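Local atomic coordinates of trypsin-resistant surface T6 protein (Streptococcus pyogenes serotype M6, PDB entry 4P0D), a protein that forms the backbone subunit of the pili of serotype M6 Streptococcus pyogenes, probably joined into a polymer and anchored to the cell wall by sortases. Residues I39-A44 with A93-A98; Y174-E179 with P257-K262; V211-K216 with E253-N258. The protein carries 1 engineered substitution. One frame throughout, in Å; residues are numbered along the deposited sequence. Where two conformers were deposited one is given.

From the N terminus, contact 1 comes first. It brings residues 39-44 to 93-98 and closes a loop that holds helix 56-68. It lies within the T6 Ig-like region. The chain leaves it through strand 139-155 and enters the Cna-B-like region, where contacts 2 and 3 follow. Contact 2 joins 174-179 to 257-262 across 77 residues. The loop of contact 3, 211-216 with 253-258, lies within that of contact 2, and both end on the same piece of chain, sharing Pro257 and Asn258. Strand 258-265 is thus tied to 171-179 and to 202-213. The centres of contacts 2 and 3 are about 10 Å apart. Contact 1 is about 21 Å from either by nearest atoms.

Contact 1: I39-A44 with A93-A98; sequences INFKYA and ASVYIA
Phe41 and Val95 join two strand segments that share no hydrogen bond. One phenyl ring meets a methyl group on its face and a peptide at its edge. The setting is the Ig-like fold of the first family region. Strands 38-43 and 94-101 both run antiparallel to strand 20-31. Their short segments therefore point roughly the same way, 30° apart, with axes 8.1 Å from each other. Side chains of both segments, with the peptide at Ala93 and Ser94, make the contact.

Val95 crosses the Phe41 ring at about a right angle. Val95 CG1 stands anti to the backbone N (chi1 -168°), which leaves CG2 as the branch that touches the ring. Val95 CG2 sits over one face, 3.9 Å from the centroid of the Phe41 ring and shifted toward the rim, a CH-pi contact. At the ring edge, in plane, Phe41 CE1 comes to 3.5 Å from Ser94 N and 3.7 Å from Ala93 C. The methyl of Ala93 touches the same corner of the ring. Tyr43, two residues on along the same strand as Phe41, adds a looser contact, meeting Val95 obliquely.

All of these residues but Tyr43 are buried. Ser94 turns its CB away from Phe41, and its OG bonds to Gly92 O. Phe38 meets the Phe41 ring edge-to-face, and Leu113 of strand 108-116 packs on Val95. Just before Phe41, Ile39 and Asn40 form a classic beta bulge opposite Val30. The same methyl, Val95 CG2, also serves both aromatic residues: it lies 4.0 Å from Tyr43 CE1.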
ATOM      1  N   ILE A  39     -23.010 -29.975 -42.122  1.00 31.59           N
ATOM      2  CA  ILE A  39     -22.337 -29.329 -43.247  1.00 32.09           C
ATOM      3  C   ILE A  39     -21.019 -28.673 -42.798  1.00 32.50           C
ATOM      4  O   ILE A  39     -19.928 -29.136 -43.153  1.00 31.68           O
ATOM      5  CB  ILE A  39     -23.285 -28.289 -43.907  1.00 33.07           C
ATOM      6  CG1 ILE A  39     -24.669 -28.917 -44.167  1.00 32.95           C
ATOM      7  CG2 ILE A  39     -22.686 -27.732 -45.198  1.00 34.35           C
ATOM      8  CD1 ILE A  39     -25.579 -28.080 -45.053  1.00 33.32           C
ATOM      9  N   ASN A  40     -21.129 -27.606 -42.005  1.00 31.75           N
ATOM     10  CA  ASN A  40     -19.969 -26.815 -41.595  1.00 31.85           C
ATOM     11  C   ASN A  40     -20.333 -25.893 -40.435  1.00 29.57           C
ATOM     12  O   ASN A  40     -21.473 -25.894 -39.955  1.00 27.41           O
ATOM     13  CB  ASN A  40     -19.445 -25.983 -42.785  1.00 33.34           C
ATOM     14  CG  ASN A  40     -20.428 -24.906 -43.227  1.00 34.94           C
ATOM     15  OD1 ASN A  40     -21.579 -24.891 -42.807  1.00 35.54           O
ATOM     16  ND2 ASN A  40     -19.969 -23.991 -44.083  1.00 38.16           N
ATOM     17  N   PHE A  41     -19.362 -25.093 -40.002  1.00 29.07           N
ATOM     18  CA  PHE A  41     -19.616 -24.023 -39.041  1.00 26.81           C
ATOM     19  C   PHE A  41     -19.798 -22.689 -39.716  1.00 27.63           C
ATOM     20  O   PHE A  41     -18.998 -22.332 -40.564  1.00 26.67           O
ATOM     21  CB  PHE A  41     -18.447 -23.905 -38.086  1.00 25.84           C
ATOM     22  CG  PHE A  41     -18.362 -25.031 -37.131  1.00 24.33           C
ATOM     23  CD1 PHE A  41     -19.338 -25.188 -36.157  1.00 24.21           C
ATOM     24  CD2 PHE A  41     -17.328 -25.937 -37.199  1.00 24.12           C
ATOM     25  CE1 PHE A  41     -19.271 -26.245 -35.265  1.00 24.31           C
ATOM     26  CE2 PHE A  41     -17.256 -26.990 -36.310  1.00 24.68           C
ATOM     27  CZ  PHE A  41     -18.232 -27.143 -35.342  1.00 23.59           C
ATOM     28  N   LYS A  42     -20.837 -21.958 -39.320  1.00 29.27           N
ATOM     29  CA  LYS A  42     -20.972 -20.549 -39.662  1.00 30.47           C
ATOM     30  C   LYS A  42     -20.523 -19.679 -38.483  1.00 29.12           C
ATOM     31  O   LYS A  42     -21.110 -19.732 -37.402  1.00 27.91           O
ATOM     32  CB  LYS A  42     -22.416 -20.206 -40.024  1.00 32.84           C
ATOM     33  CG  LYS A  42     -22.631 -18.711 -40.252  1.00 34.76           C
ATOM     34  CD  LYS A  42     -23.932 -18.391 -40.975  1.00 38.16           C
ATOM     35  CE  LYS A  42     -25.110 -18.195 -40.030  1.00 39.28           C
ATOM     36  NZ  LYS A  42     -25.977 -17.052 -40.448  1.00 40.92           N
ATOM     37  N   TYR A  43     -19.506 -18.861 -38.713  1.00 28.20           N
ATOM     38  CA  TYR A  43     -18.911 -18.037 -37.673  1.00 27.09           C
ATOM     39  C   TYR A  43     -19.470 -16.629 -37.710  1.00 27.00           C
ATOM     40  O   TYR A  43     -19.779 -16.118 -38.776  1.00 27.71           O
ATOM     41  CB  TYR A  43     -17.400 -17.993 -37.861  1.00 26.07           C
ATOM     42  CG  TYR A  43     -16.743 -19.318 -37.607  1.00 26.47           C
ATOM     43  CD1 TYR A  43     -16.607 -19.800 -36.307  1.00 26.31           C
ATOM     44  CD2 TYR A  43     -16.255 -20.094 -38.650  1.00 25.65           C
ATOM     45  CE1 TYR A  43     -16.009 -21.009 -36.056  1.00 24.67           C
ATOM     46  CE2 TYR A  43     -15.651 -21.309 -38.406  1.00 25.29           C
ATOM     47  CZ  TYR A  43     -15.530 -21.764 -37.101  1.00 25.43           C
ATOM     48  OH  TYR A  43     -14.923 -22.983 -36.832  1.00 24.59           O
ATOM     49  N   ALA A  44     -19.574 -15.993 -36.549  1.00 25.79           N
ATOM     50  CA  ALA A  44     -20.043 -14.612 -36.472  1.00 25.47           C
ATOM     51  C   ALA A  44     -19.135 -13.686 -37.294  1.00 25.31           C
ATOM     52  O   ALA A  44     -17.932 -13.949 -37.435  1.00 23.77           O
ATOM     53  CB  ALA A  44     -20.105 -14.152 -35.024  1.00 25.98           C
ATOM     54  N   ALA A  93     -23.458 -29.124 -32.854  1.00 19.34           N
ATOM     55  CA  ALA A  93     -22.095 -28.685 -33.048  1.00 19.82           C
ATOM     56  C   ALA A  93     -22.096 -27.164 -33.023  1.00 19.40           C
ATOM     57  O   ALA A  93     -22.983 -26.524 -33.588  1.00 18.63           O
ATOM     58  CB  ALA A  93     -21.525 -29.206 -34.362  1.00 20.88           C
ATOM     59  N   SER A  94     -21.138 -26.609 -32.287  1.00 19.86           N
ATOM     60  CA  SER A  94     -21.074 -25.186 -32.018  1.00 19.72           C
ATOM     61  C   SER A  94     -19.738 -24.843 -31.387  1.00 19.41           C
ATOM     62  O   SER A  94     -19.053 -25.716 -30.845  1.00 19.52           O
ATOM     63  CB  SER A  94     -22.227 -24.754 -31.116  1.00 20.12           C
ATOM     64  OG  SER A  94     -22.476 -25.734 -30.129  1.00 20.90           O
ATOM     65  N   VAL A  95     -19.380 -23.563 -31.481  1.00 19.04           N
ATOM     66  CA  VAL A  95     -18.073 -23.060 -31.051  1.00 19.04           C
ATOM     67  C   VAL A  95     -18.316 -21.867 -30.145  1.00 17.92           C
ATOM     68  O   VAL A  95     -19.108 -20.993 -30.483  1.00 17.82           O
ATOM     69  CB  VAL A  95     -17.237 -22.622 -32.268  1.00 19.22           C
ATOM     70  CG1 VAL A  95     -15.788 -22.367 -31.874  1.00 19.38           C
ATOM     71  CG2 VAL A  95     -17.315 -23.676 -33.365  1.00 20.65           C
ATOM     72  N   TYR A  96     -17.642 -21.846 -29.000  1.00 18.43           N
ATOM     73  CA  TYR A  96     -17.821 -20.811 -27.979  1.00 17.82           C
ATOM     74  C   TYR A  96     -16.498 -20.214 -27.492  1.00 16.78           C
ATOM     75  O   TYR A  96     -15.472 -20.864 -27.473  1.00 17.47           O
ATOM     76  CB  TYR A  96     -18.537 -21.386 -26.738  1.00 18.51           C
ATOM     77  CG  TYR A  96     -19.941 -21.893 -26.968  1.00 19.57           C
ATOM     78  CD1 TYR A  96     -20.166 -23.169 -27.468  1.00 20.15           C
ATOM     79  CD2 TYR A  96     -21.047 -21.091 -26.677  1.00 20.11           C
ATOM     80  CE1 TYR A  96     -21.446 -23.631 -27.681  1.00 20.80           C
ATOM     81  CE2 TYR A  96     -22.334 -21.551 -26.883  1.00 20.99           C
ATOM     82  CZ  TYR A  96     -22.520 -22.822 -27.384  1.00 21.13           C
ATOM     83  OH  TYR A  96     -23.789 -23.279 -27.593  1.00 23.85           O
ATOM     84  N   ILE A  97     -16.557 -18.967 -27.060  1.00 17.25           N
ATOM     85  CA  ILE A  97     -15.507 -18.383 -26.231  1.00 17.49           C
ATOM     86  C   ILE A  97     -16.072 -18.305 -24.828  1.00 17.41           C
ATOM     87  O   ILE A  97     -17.154 -17.767 -24.638  1.00 17.52           O
ATOM     88  CB  ILE A  97     -15.156 -16.959 -26.698  1.00 17.82           C
ATOM     89  CG1 ILE A  97     -14.531 -17.001 -28.097  1.00 18.52           C
ATOM     90  CG2 ILE A  97     -14.211 -16.274 -25.709  1.00 18.84           C
ATOM     91  CD1 ILE A  97     -13.274 -17.837 -28.210  1.00 19.04           C
ATOM     92  N   ALA A  98     -15.340 -18.838 -23.849  1.00 16.74           N
ATOM     93  CA  ALA A  98     -15.724 -18.684 -22.456  1.00 15.98           C
ATOM     94  C   ALA A  98     -14.848 -17.622 -21.808  1.00 15.56           C
ATOM     95  O   ALA A  98     -13.627 -17.641 -21.975  1.00 16.32           O
ATOM     96  CB  ALA A  98     -15.602 -20.017 -21.735  1.00 15.87           C
TER

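Contact 2: Y174-E179 with P257-K262; sequences YSLTFE and PNISYK
The Tyr261 ring has Tyr174 CB over one face and Leu176 CD1 at its edge, in plane. Tyr174 CB lies 4.0 Å from the centroid of the Tyr261 ring, a CH-pi contact. At the edge of the Tyr174 ring, in plane, is Tyr261 O. The two tyrosine rings are near parallel (13°) but slid apart, so they barely overlap. Tyr261 CG stands between its backbone N and carbonyl carbon (chi1 44°). The ring reaches the opposite strand, where Tyr261 OH lies 3.6 Å from Leu176 CG. The CZ end of the Phe178 ring meets CG and CD of Pro257 obliquely.

The backbones form an antiparallel ladder. Tyr174 and Tyr261 are a hydrogen-bonded pair, as are Leu176 and Ile259. Tyr174 N to Tyr261 O is 2.7 Å, and Ile259 N to Leu176 O is longer, 3.2 Å. Ser175 and Ser260 form the non-hydrogen-bonded pair between them, facing the other side of the sheet. Beyond Leu176 a water takes over, accepting from Phe178 N at 2.9 Å and reaching Pro257 O and Asn258 OD1.

In this Cna-B-like region Tyr261 OH bonds to Asp196 OD2, and Phe243 meets the Tyr261 ring edge-to-face. Strand 139-155 pairs with 171-179, and strand 202-213 pairs with 258-265.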
ATOM      1  N   TYR A 174      10.532   2.539   2.966  1.00 12.70           N
ATOM      2  CA  TYR A 174       9.497   1.628   2.531  1.00 13.18           C
ATOM      3  C   TYR A 174       9.926   0.933   1.238  1.00 13.42           C
ATOM      4  O   TYR A 174      10.649   1.489   0.415  1.00 12.48           O
ATOM      5  CB  TYR A 174       8.217   2.399   2.275  1.00 13.22           C
ATOM      6  CG  TYR A 174       7.585   3.019   3.490  1.00 13.75           C
ATOM      7  CD1 TYR A 174       7.966   4.282   3.937  1.00 13.81           C
ATOM      8  CD2 TYR A 174       6.590   2.354   4.186  1.00 14.05           C
ATOM      9  CE1 TYR A 174       7.366   4.850   5.043  1.00 14.49           C
ATOM     10  CE2 TYR A 174       5.989   2.916   5.301  1.00 14.29           C
ATOM     11  CZ  TYR A 174       6.376   4.158   5.723  1.00 14.44           C
ATOM     12  OH  TYR A 174       5.761   4.698   6.815  1.00 15.99           O
ATOM     13  N   SER A 175       9.457  -0.292   1.076  1.00 15.05           N
ATOM     14  CA  SER A 175       9.766  -1.113  -0.090  1.00 15.96           C
ATOM     15  C   SER A 175       8.542  -1.932  -0.502  1.00 16.46           C
ATOM     16  O   SER A 175       7.816  -2.457   0.354  1.00 15.83           O
ATOM     17  CB  SER A 175      10.960  -2.023   0.191  1.00 17.08           C
ATOM     18  OG  SER A 175      10.681  -2.933   1.228  1.00 18.74           O
ATOM     19  N   LEU A 176       8.312  -2.003  -1.809  1.00 16.10           N
ATOM     20  CA  LEU A 176       7.199  -2.749  -2.359  1.00 17.35           C
ATOM     21  C   LEU A 176       7.734  -3.833  -3.260  1.00 17.46           C
ATOM     22  O   LEU A 176       8.649  -3.595  -4.052  1.00 17.28           O
ATOM     23  CB  LEU A 176       6.305  -1.848  -3.191  1.00 17.17           C
ATOM     24  CG  LEU A 176       5.601  -0.676  -2.541  1.00 17.59           C
ATOM     25  CD1 LEU A 176       4.897   0.162  -3.608  1.00 18.06           C
ATOM     26  CD2 LEU A 176       4.602  -1.161  -1.502  1.00 18.17           C
ATOM     27  N   THR A 177       7.190  -5.035  -3.137  1.00 17.94           N
ATOM     28  CA  THR A 177       7.391  -6.058  -4.165  1.00 19.16           C
ATOM     29  C   THR A 177       6.013  -6.538  -4.604  1.00 19.61           C
ATOM     30  O   THR A 177       5.040  -6.415  -3.858  1.00 18.97           O
ATOM     31  CB  THR A 177       8.212  -7.242  -3.665  1.00 19.92           C
ATOM     32  OG1 THR A 177       7.483  -7.917  -2.646  1.00 21.80           O
ATOM     33  CG2 THR A 177       9.581  -6.774  -3.108  1.00 20.26           C
ATOM     34  N   PHE A 178       5.915  -7.075  -5.809  1.00 19.77           N
ATOM     35  CA  PHE A 178       4.631  -7.574  -6.274  1.00 20.55           C
ATOM     36  C   PHE A 178       4.726  -8.681  -7.306  1.00 20.49           C
ATOM     37  O   PHE A 178       5.761  -8.841  -7.964  1.00 20.69           O
ATOM     38  CB  PHE A 178       3.730  -6.428  -6.751  1.00 22.92           C
ATOM     39  CG  PHE A 178       4.330  -5.548  -7.800  1.00 24.23           C
ATOM     40  CD1 PHE A 178       5.251  -4.564  -7.465  1.00 25.85           C
ATOM     41  CD2 PHE A 178       3.928  -5.670  -9.128  1.00 25.57           C
ATOM     42  CE1 PHE A 178       5.787  -3.736  -8.441  1.00 26.93           C
ATOM     43  CE2 PHE A 178       4.456  -4.848 -10.113  1.00 26.35           C
ATOM     44  CZ  PHE A 178       5.386  -3.880  -9.767  1.00 27.19           C
ATOM     45  N   GLU A 179       3.652  -9.474  -7.396  1.00 18.07           N
ATOM     46  CA  GLU A 179       3.532 -10.525  -8.406  1.00 17.62           C
ATOM     47  C   GLU A 179       2.616 -10.005  -9.493  1.00 15.79           C
ATOM     48  O   GLU A 179       1.560  -9.477  -9.211  1.00 14.53           O
ATOM     49  CB  GLU A 179       2.988 -11.824  -7.792  1.00 18.64           C
ATOM     50  CG  GLU A 179       3.931 -12.386  -6.739  1.00 20.50           C
ATOM     51  CD  GLU A 179       3.351 -13.529  -5.930  1.00 21.15           C
ATOM     52  OE1 GLU A 179       2.414 -13.310  -5.119  1.00 21.02           O
ATOM     53  OE2 GLU A 179       3.874 -14.645  -6.095  1.00 23.25           O
ATOM     54  N   PRO A 257       9.287  -5.245 -11.119  0.70 18.24           N
ATOM     55  CA  PRO A 257      10.174  -4.242 -10.552  0.70 18.38           C
ATOM     56  C   PRO A 257      10.020  -4.197  -9.034  0.70 18.56           C
ATOM     57  O   PRO A 257       9.006  -4.652  -8.514  0.70 19.13           O
ATOM     58  CB  PRO A 257       9.671  -2.947 -11.176  0.70 18.38           C
ATOM     59  CG  PRO A 257       8.218  -3.190 -11.371  0.70 18.60           C
ATOM     60  CD  PRO A 257       8.094  -4.640 -11.734  0.70 18.43           C
ATOM     61  N   ASN A 258      11.043  -3.698  -8.342  1.00 18.61           N
ATOM     62  CA  ASN A 258      11.021  -3.523  -6.899  1.00 18.85           C
ATOM     63  C   ASN A 258      11.114  -2.016  -6.632  1.00 19.11           C
ATOM     64  O   ASN A 258      11.971  -1.331  -7.196  1.00 18.93           O
ATOM     65  CB  ASN A 258      12.192  -4.297  -6.275  1.00 20.44           C
ATOM     66  CG  ASN A 258      12.047  -5.812  -6.459  1.00 21.96           C
ATOM     67  OD1 ASN A 258      10.957  -6.377  -6.281  1.00 22.49           O
ATOM     68  ND2 ASN A 258      13.129  -6.467  -6.853  1.00 22.42           N
ATOM     69  N   ILE A 259      10.181  -1.493  -5.829  1.00 17.78           N
ATOM     70  CA  ILE A 259      10.034  -0.063  -5.636  1.00 16.79           C
ATOM     71  C   ILE A 259      10.446   0.280  -4.202  1.00 16.88           C
ATOM     72  O   ILE A 259      10.029  -0.399  -3.268  1.00 18.77           O
ATOM     73  CB  ILE A 259       8.563   0.373  -5.889  1.00 16.42           C
ATOM     74  CG1 ILE A 259       8.101  -0.047  -7.293  1.00 16.35           C
ATOM     75  CG2 ILE A 259       8.365   1.878  -5.698  1.00 15.97           C
ATOM     76  CD1 ILE A 259       6.700   0.418  -7.618  1.00 16.96           C
ATOM     77  N   SER A 260      11.232   1.337  -4.033  1.00 16.44           N
ATOM     78  CA  SER A 260      11.577   1.834  -2.714  1.00 16.27           C
ATOM     79  C   SER A 260      11.321   3.328  -2.607  1.00 14.52           C
ATOM     80  O   SER A 260      11.343   4.051  -3.605  1.00 14.38           O
ATOM     81  CB  SER A 260      13.036   1.497  -2.395  1.00 16.82           C
ATOM     82  OG  SER A 260      13.119   0.101  -2.307  1.00 19.02           O
ATOM     83  N   TYR A 261      11.039   3.780  -1.392  1.00 13.57           N
ATOM     84  CA  TYR A 261      10.847   5.202  -1.131  1.00 13.57           C
ATOM     85  C   TYR A 261      10.908   5.498   0.360  1.00 13.85           C
ATOM     86  O   TYR A 261      10.847   4.595   1.187  1.00 13.15           O
ATOM     87  CB  TYR A 261       9.539   5.710  -1.728  1.00 13.38           C
ATOM     88  CG  TYR A 261       8.349   4.813  -1.500  1.00 13.54           C
ATOM     89  CD1 TYR A 261       8.102   3.716  -2.325  1.00 13.72           C
ATOM     90  CD2 TYR A 261       7.456   5.065  -0.460  1.00 14.11           C
ATOM     91  CE1 TYR A 261       6.997   2.892  -2.118  1.00 14.03           C
ATOM     92  CE2 TYR A 261       6.359   4.250  -0.245  1.00 13.92           C
ATOM     93  CZ  TYR A 261       6.125   3.182  -1.073  1.00 14.11           C
ATOM     94  OH  TYR A 261       5.011   2.396  -0.842  1.00 15.08           O
ATOM     95  N   LYS A 262      11.046   6.770   0.691  1.00 13.92           N
ATOM     96  CA  LYS A 262      11.216   7.171   2.070  1.00 14.50           C
ATOM     97  C   LYS A 262      10.204   8.194   2.472  1.00 13.65           C
ATOM     98  O   LYS A 262       9.717   8.941   1.635  1.00 14.20           O
ATOM     99  CB  LYS A 262      12.590   7.779   2.243  1.00 15.90           C
ATOM    100  CG  LYS A 262      13.723   6.782   2.142  1.00 18.08           C
ATOM    101  CD  LYS A 262      15.008   7.576   2.252  1.00 20.50           C
ATOM    102  CE  LYS A 262      16.244   6.720   2.241  1.00 23.49           C
ATOM    103  NZ  LYS A 262      17.391   7.684   2.354  1.00 26.18           N
TER
HETATM  104  O   HOH W   1       8.391  -6.860  -7.207  1.00 18.28           O

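Contact 3: V211-K216 with E253-N258; sequences VEWKGK and ESISPN
Glu212 reaches Asn258 with CG anti to its backbone N (chi1 168°) and a bend at chi2 (-98°). Trp213 likewise has CG anti to its backbone N (chi1 176°), and its indole lies by the loop at 253-256. The site is the end of a beta hairpin in the Cna-B-like region. Strand 202-213 turns back through a type I' turn from Trp213 to Lys216. Glu212 and Asn258 form an antiparallel hydrogen-bonded pair, joined by both backbone N-H groups.

Their side chains lie side by side. Asn258 ND2 gives an almost straight bond to Glu212 OE1, 2.6 Å long, on the syn side of the carboxylate and out of its plane. At the other oxygen, Gly215 N in the turn donates to Glu212 OE2 at 3.0 Å. A water also donates to Glu212 OE2; it accepts from Lys214 N and donates to Ser256 O. In this conformer the carboxylate links the turn to Asn258 and, through the water, to Ser256. Glu212 also takes a second conformation, so these side-chain bonds are less certain.

Trp213 NE1 makes a weak bond to Ile255 O; its stronger partner is Leu252 O. Lys214 CG lies over the centre of the Trp213 ring, 3.6 Å above its plane. Glu253 OE2 is at the ring edge. Lys214 NZ forms salt bridges with Glu253 and, outside the contact, with Glu229. Both carboxylates would help offset its charge. Lys214 NZ meets Glu253 OE1 on its syn side, 2.8 Å away and tilted out of the carboxylate plane.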
ATOM      1  N   VAL A 211      13.413   2.560  -8.341  1.00 16.01           N
ATOM      2  CA  VAL A 211      12.835   1.391  -8.960  1.00 15.51           C
ATOM      3  C   VAL A 211      14.011   0.527  -9.408  1.00 15.79           C
ATOM      4  O   VAL A 211      14.916   1.025 -10.077  1.00 16.84           O
ATOM      5  CB  VAL A 211      11.955   1.789 -10.175  1.00 14.80           C
ATOM      6  CG1 VAL A 211      11.535   0.577 -10.959  1.00 14.82           C
ATOM      7  CG2 VAL A 211      10.734   2.585  -9.749  1.00 14.88           C
ATOM      8  N   GLU A 212      14.030  -0.740  -8.997  0.70 15.71           N
ATOM      9  CA  GLU A 212      14.986  -1.721  -9.499  0.70 16.24           C
ATOM     10  C   GLU A 212      14.200  -2.705 -10.350  0.70 16.04           C
ATOM     11  O   GLU A 212      13.074  -3.063 -10.023  0.70 16.34           O
ATOM     12  CB  GLU A 212      15.720  -2.442  -8.351  0.70 16.80           C
ATOM     13  CG  GLU A 212      16.542  -3.683  -8.737  0.70 17.06           C
ATOM     14  CD  GLU A 212      15.814  -5.011  -8.500  0.70 18.22           C
ATOM     15  OE1 GLU A 212      15.429  -5.247  -7.326  0.70 19.69           O
ATOM     16  OE2 GLU A 212      15.633  -5.826  -9.461  0.70 16.83           O
ATOM     17  N   TRP A 213      14.791  -3.113 -11.459  1.00 15.65           N
ATOM     18  CA  TRP A 213      14.177  -4.079 -12.371  1.00 16.10           C
ATOM     19  C   TRP A 213      15.317  -4.847 -13.040  1.00 17.25           C
ATOM     20  O   TRP A 213      16.286  -4.250 -13.512  1.00 15.72           O
ATOM     21  CB  TRP A 213      13.322  -3.359 -13.408  1.00 16.11           C
ATOM     22  CG  TRP A 213      12.714  -4.267 -14.459  1.00 16.99           C
ATOM     23  CD1 TRP A 213      11.695  -5.153 -14.301  1.00 17.16           C
ATOM     24  CD2 TRP A 213      13.104  -4.345 -15.821  1.00 17.86           C
ATOM     25  NE1 TRP A 213      11.429  -5.792 -15.489  1.00 17.90           N
ATOM     26  CE2 TRP A 213      12.274  -5.298 -16.445  1.00 18.09           C
ATOM     27  CE3 TRP A 213      14.058  -3.680 -16.584  1.00 18.02           C
ATOM     28  CZ2 TRP A 213      12.389  -5.615 -17.798  1.00 18.53           C
ATOM     29  CZ3 TRP A 213      14.176  -4.000 -17.915  1.00 18.87           C
ATOM     30  CH2 TRP A 213      13.342  -4.954 -18.512  1.00 18.70           C
ATOM     31  N   LYS A 214      15.199  -6.169 -13.041  1.00 19.05           N
ATOM     32  CA  LYS A 214      16.254  -7.060 -13.538  1.00 20.90           C
ATOM     33  C   LYS A 214      17.617  -6.798 -12.893  1.00 20.28           C
ATOM     34  O   LYS A 214      18.641  -6.923 -13.543  1.00 19.90           O
ATOM     35  CB  LYS A 214      16.364  -6.954 -15.067  1.00 22.55           C
ATOM     36  CG  LYS A 214      15.154  -7.524 -15.793  1.00 24.31           C
ATOM     37  CD  LYS A 214      15.502  -8.044 -17.180  1.00 25.60           C
ATOM     38  CE  LYS A 214      16.209  -6.991 -18.013  1.00 26.65           C
ATOM     39  NZ  LYS A 214      16.014  -7.232 -19.467  1.00 28.15           N
ATOM     40  N   GLY A 215      17.626  -6.418 -11.619  1.00 18.77           N
ATOM     41  CA  GLY A 215      18.867  -6.169 -10.916  1.00 18.51           C
ATOM     42  C   GLY A 215      19.602  -4.912 -11.361  1.00 18.16           C
ATOM     43  O   GLY A 215      20.799  -4.787 -11.125  1.00 17.60           O
ATOM     44  N   LYS A 216      18.878  -3.990 -11.998  1.00 17.57           N
ATOM     45  CA  LYS A 216      19.416  -2.701 -12.440  1.00 18.68           C
ATOM     46  C   LYS A 216      18.591  -1.570 -11.841  1.00 18.02           C
ATOM     47  O   LYS A 216      17.381  -1.664 -11.781  1.00 16.72           O
ATOM     48  CB  LYS A 216      19.336  -2.617 -13.962  1.00 20.45           C
ATOM     49  CG  LYS A 216      20.126  -3.705 -14.663  1.00 22.14           C
ATOM     50  CD  LYS A 216      19.896  -3.670 -16.160  1.00 24.43           C
ATOM     51  CE  LYS A 216      20.813  -4.653 -16.862  1.00 26.23           C
ATOM     52  NZ  LYS A 216      20.984  -4.263 -18.279  1.00 27.24           N
ATOM     53  N   GLU A 253       8.956  -7.769 -19.390  1.00 20.11           N
ATOM     54  CA  GLU A 253       9.465  -9.112 -19.706  1.00 21.12           C
ATOM     55  C   GLU A 253       9.117 -10.110 -18.589  1.00 21.16           C
ATOM     56  O   GLU A 253       9.945 -10.927 -18.208  1.00 20.12           O
ATOM     57  CB  GLU A 253      10.994  -9.087 -19.938  1.00 23.27           C
ATOM     58  CG  GLU A 253      11.449  -8.232 -21.103  1.00 24.05           C
ATOM     59  CD  GLU A 253      12.931  -7.922 -21.094  1.00 26.60           C
ATOM     60  OE1 GLU A 253      13.740  -8.595 -20.403  1.00 28.67           O
ATOM     61  OE2 GLU A 253      13.297  -6.973 -21.803  1.00 28.25           O
ATOM     62  N   SER A 254       7.915  -9.985 -18.035  1.00 21.28           N
ATOM     63  CA  SER A 254       7.434 -10.851 -16.946  1.00 22.25           C
ATOM     64  C   SER A 254       8.317 -10.871 -15.683  1.00 21.63           C
ATOM     65  O   SER A 254       8.290 -11.833 -14.919  1.00 21.28           O
ATOM     66  CB  SER A 254       7.226 -12.283 -17.461  1.00 24.16           C
ATOM     67  OG  SER A 254       6.522 -12.286 -18.696  1.00 25.02           O
ATOM     68  N   ILE A 255       9.093  -9.811 -15.462  1.00 21.10           N
ATOM     69  CA  ILE A 255       9.911  -9.684 -14.251  1.00 21.01           C
ATOM     70  C   ILE A 255       9.394  -8.463 -13.489  1.00 19.91           C
ATOM     71  O   ILE A 255       9.267  -7.385 -14.065  1.00 18.79           O
ATOM     72  CB  ILE A 255      11.408  -9.537 -14.625  1.00 21.76           C
ATOM     73  CG1 ILE A 255      11.940 -10.873 -15.147  1.00 23.28           C
ATOM     74  CG2 ILE A 255      12.259  -9.076 -13.440  1.00 21.73           C
ATOM     75  CD1 ILE A 255      13.198 -10.745 -15.995  1.00 23.72           C
ATOM     76  N   SER A 256       9.066  -8.625 -12.211  1.00 19.63           N
ATOM     77  CA  SER A 256       8.481  -7.519 -11.434  1.00 19.85           C
ATOM     78  C   SER A 256       9.545  -6.544 -10.973  1.00 18.17           C
ATOM     79  O   SER A 256      10.554  -6.966 -10.445  1.00 17.55           O
ATOM     80  CB  SER A 256       7.789  -8.014 -10.160  1.00 21.11           C
ATOM     81  OG  SER A 256       6.743  -8.891 -10.475  1.00 26.03           O
ATOM     82  N   PRO A 257       9.287  -5.245 -11.119  0.70 18.24           N
ATOM     83  CA  PRO A 257      10.174  -4.242 -10.552  0.70 18.38           C
ATOM     84  C   PRO A 257      10.020  -4.197  -9.034  0.70 18.56           C
ATOM     85  O   PRO A 257       9.006  -4.652  -8.514  0.70 19.13           O
ATOM     86  CB  PRO A 257       9.671  -2.947 -11.176  0.70 18.38           C
ATOM     87  CG  PRO A 257       8.218  -3.190 -11.371  0.70 18.60           C
ATOM     88  CD  PRO A 257       8.094  -4.640 -11.734  0.70 18.43           C
ATOM     89  N   ASN A 258      11.043  -3.698  -8.342  1.00 18.61           N
ATOM     90  CA  ASN A 258      11.021  -3.523  -6.899  1.00 18.85           C
ATOM     91  C   ASN A 258      11.114  -2.016  -6.632  1.00 19.11           C
ATOM     92  O   ASN A 258      11.971  -1.331  -7.196  1.00 18.93           O
ATOM     93  CB  ASN A 258      12.192  -4.297  -6.275  1.00 20.44           C
ATOM     94  CG  ASN A 258      12.047  -5.812  -6.459  1.00 21.96           C
ATOM     95  OD1 ASN A 258      10.957  -6.377  -6.281  1.00 22.49           O
ATOM     96  ND2 ASN A 258      13.129  -6.467  -6.853  1.00 22.42           N
TER
HETATM   97  O   HOH W   2      13.420  -7.109 -10.797  1.00 19.47           O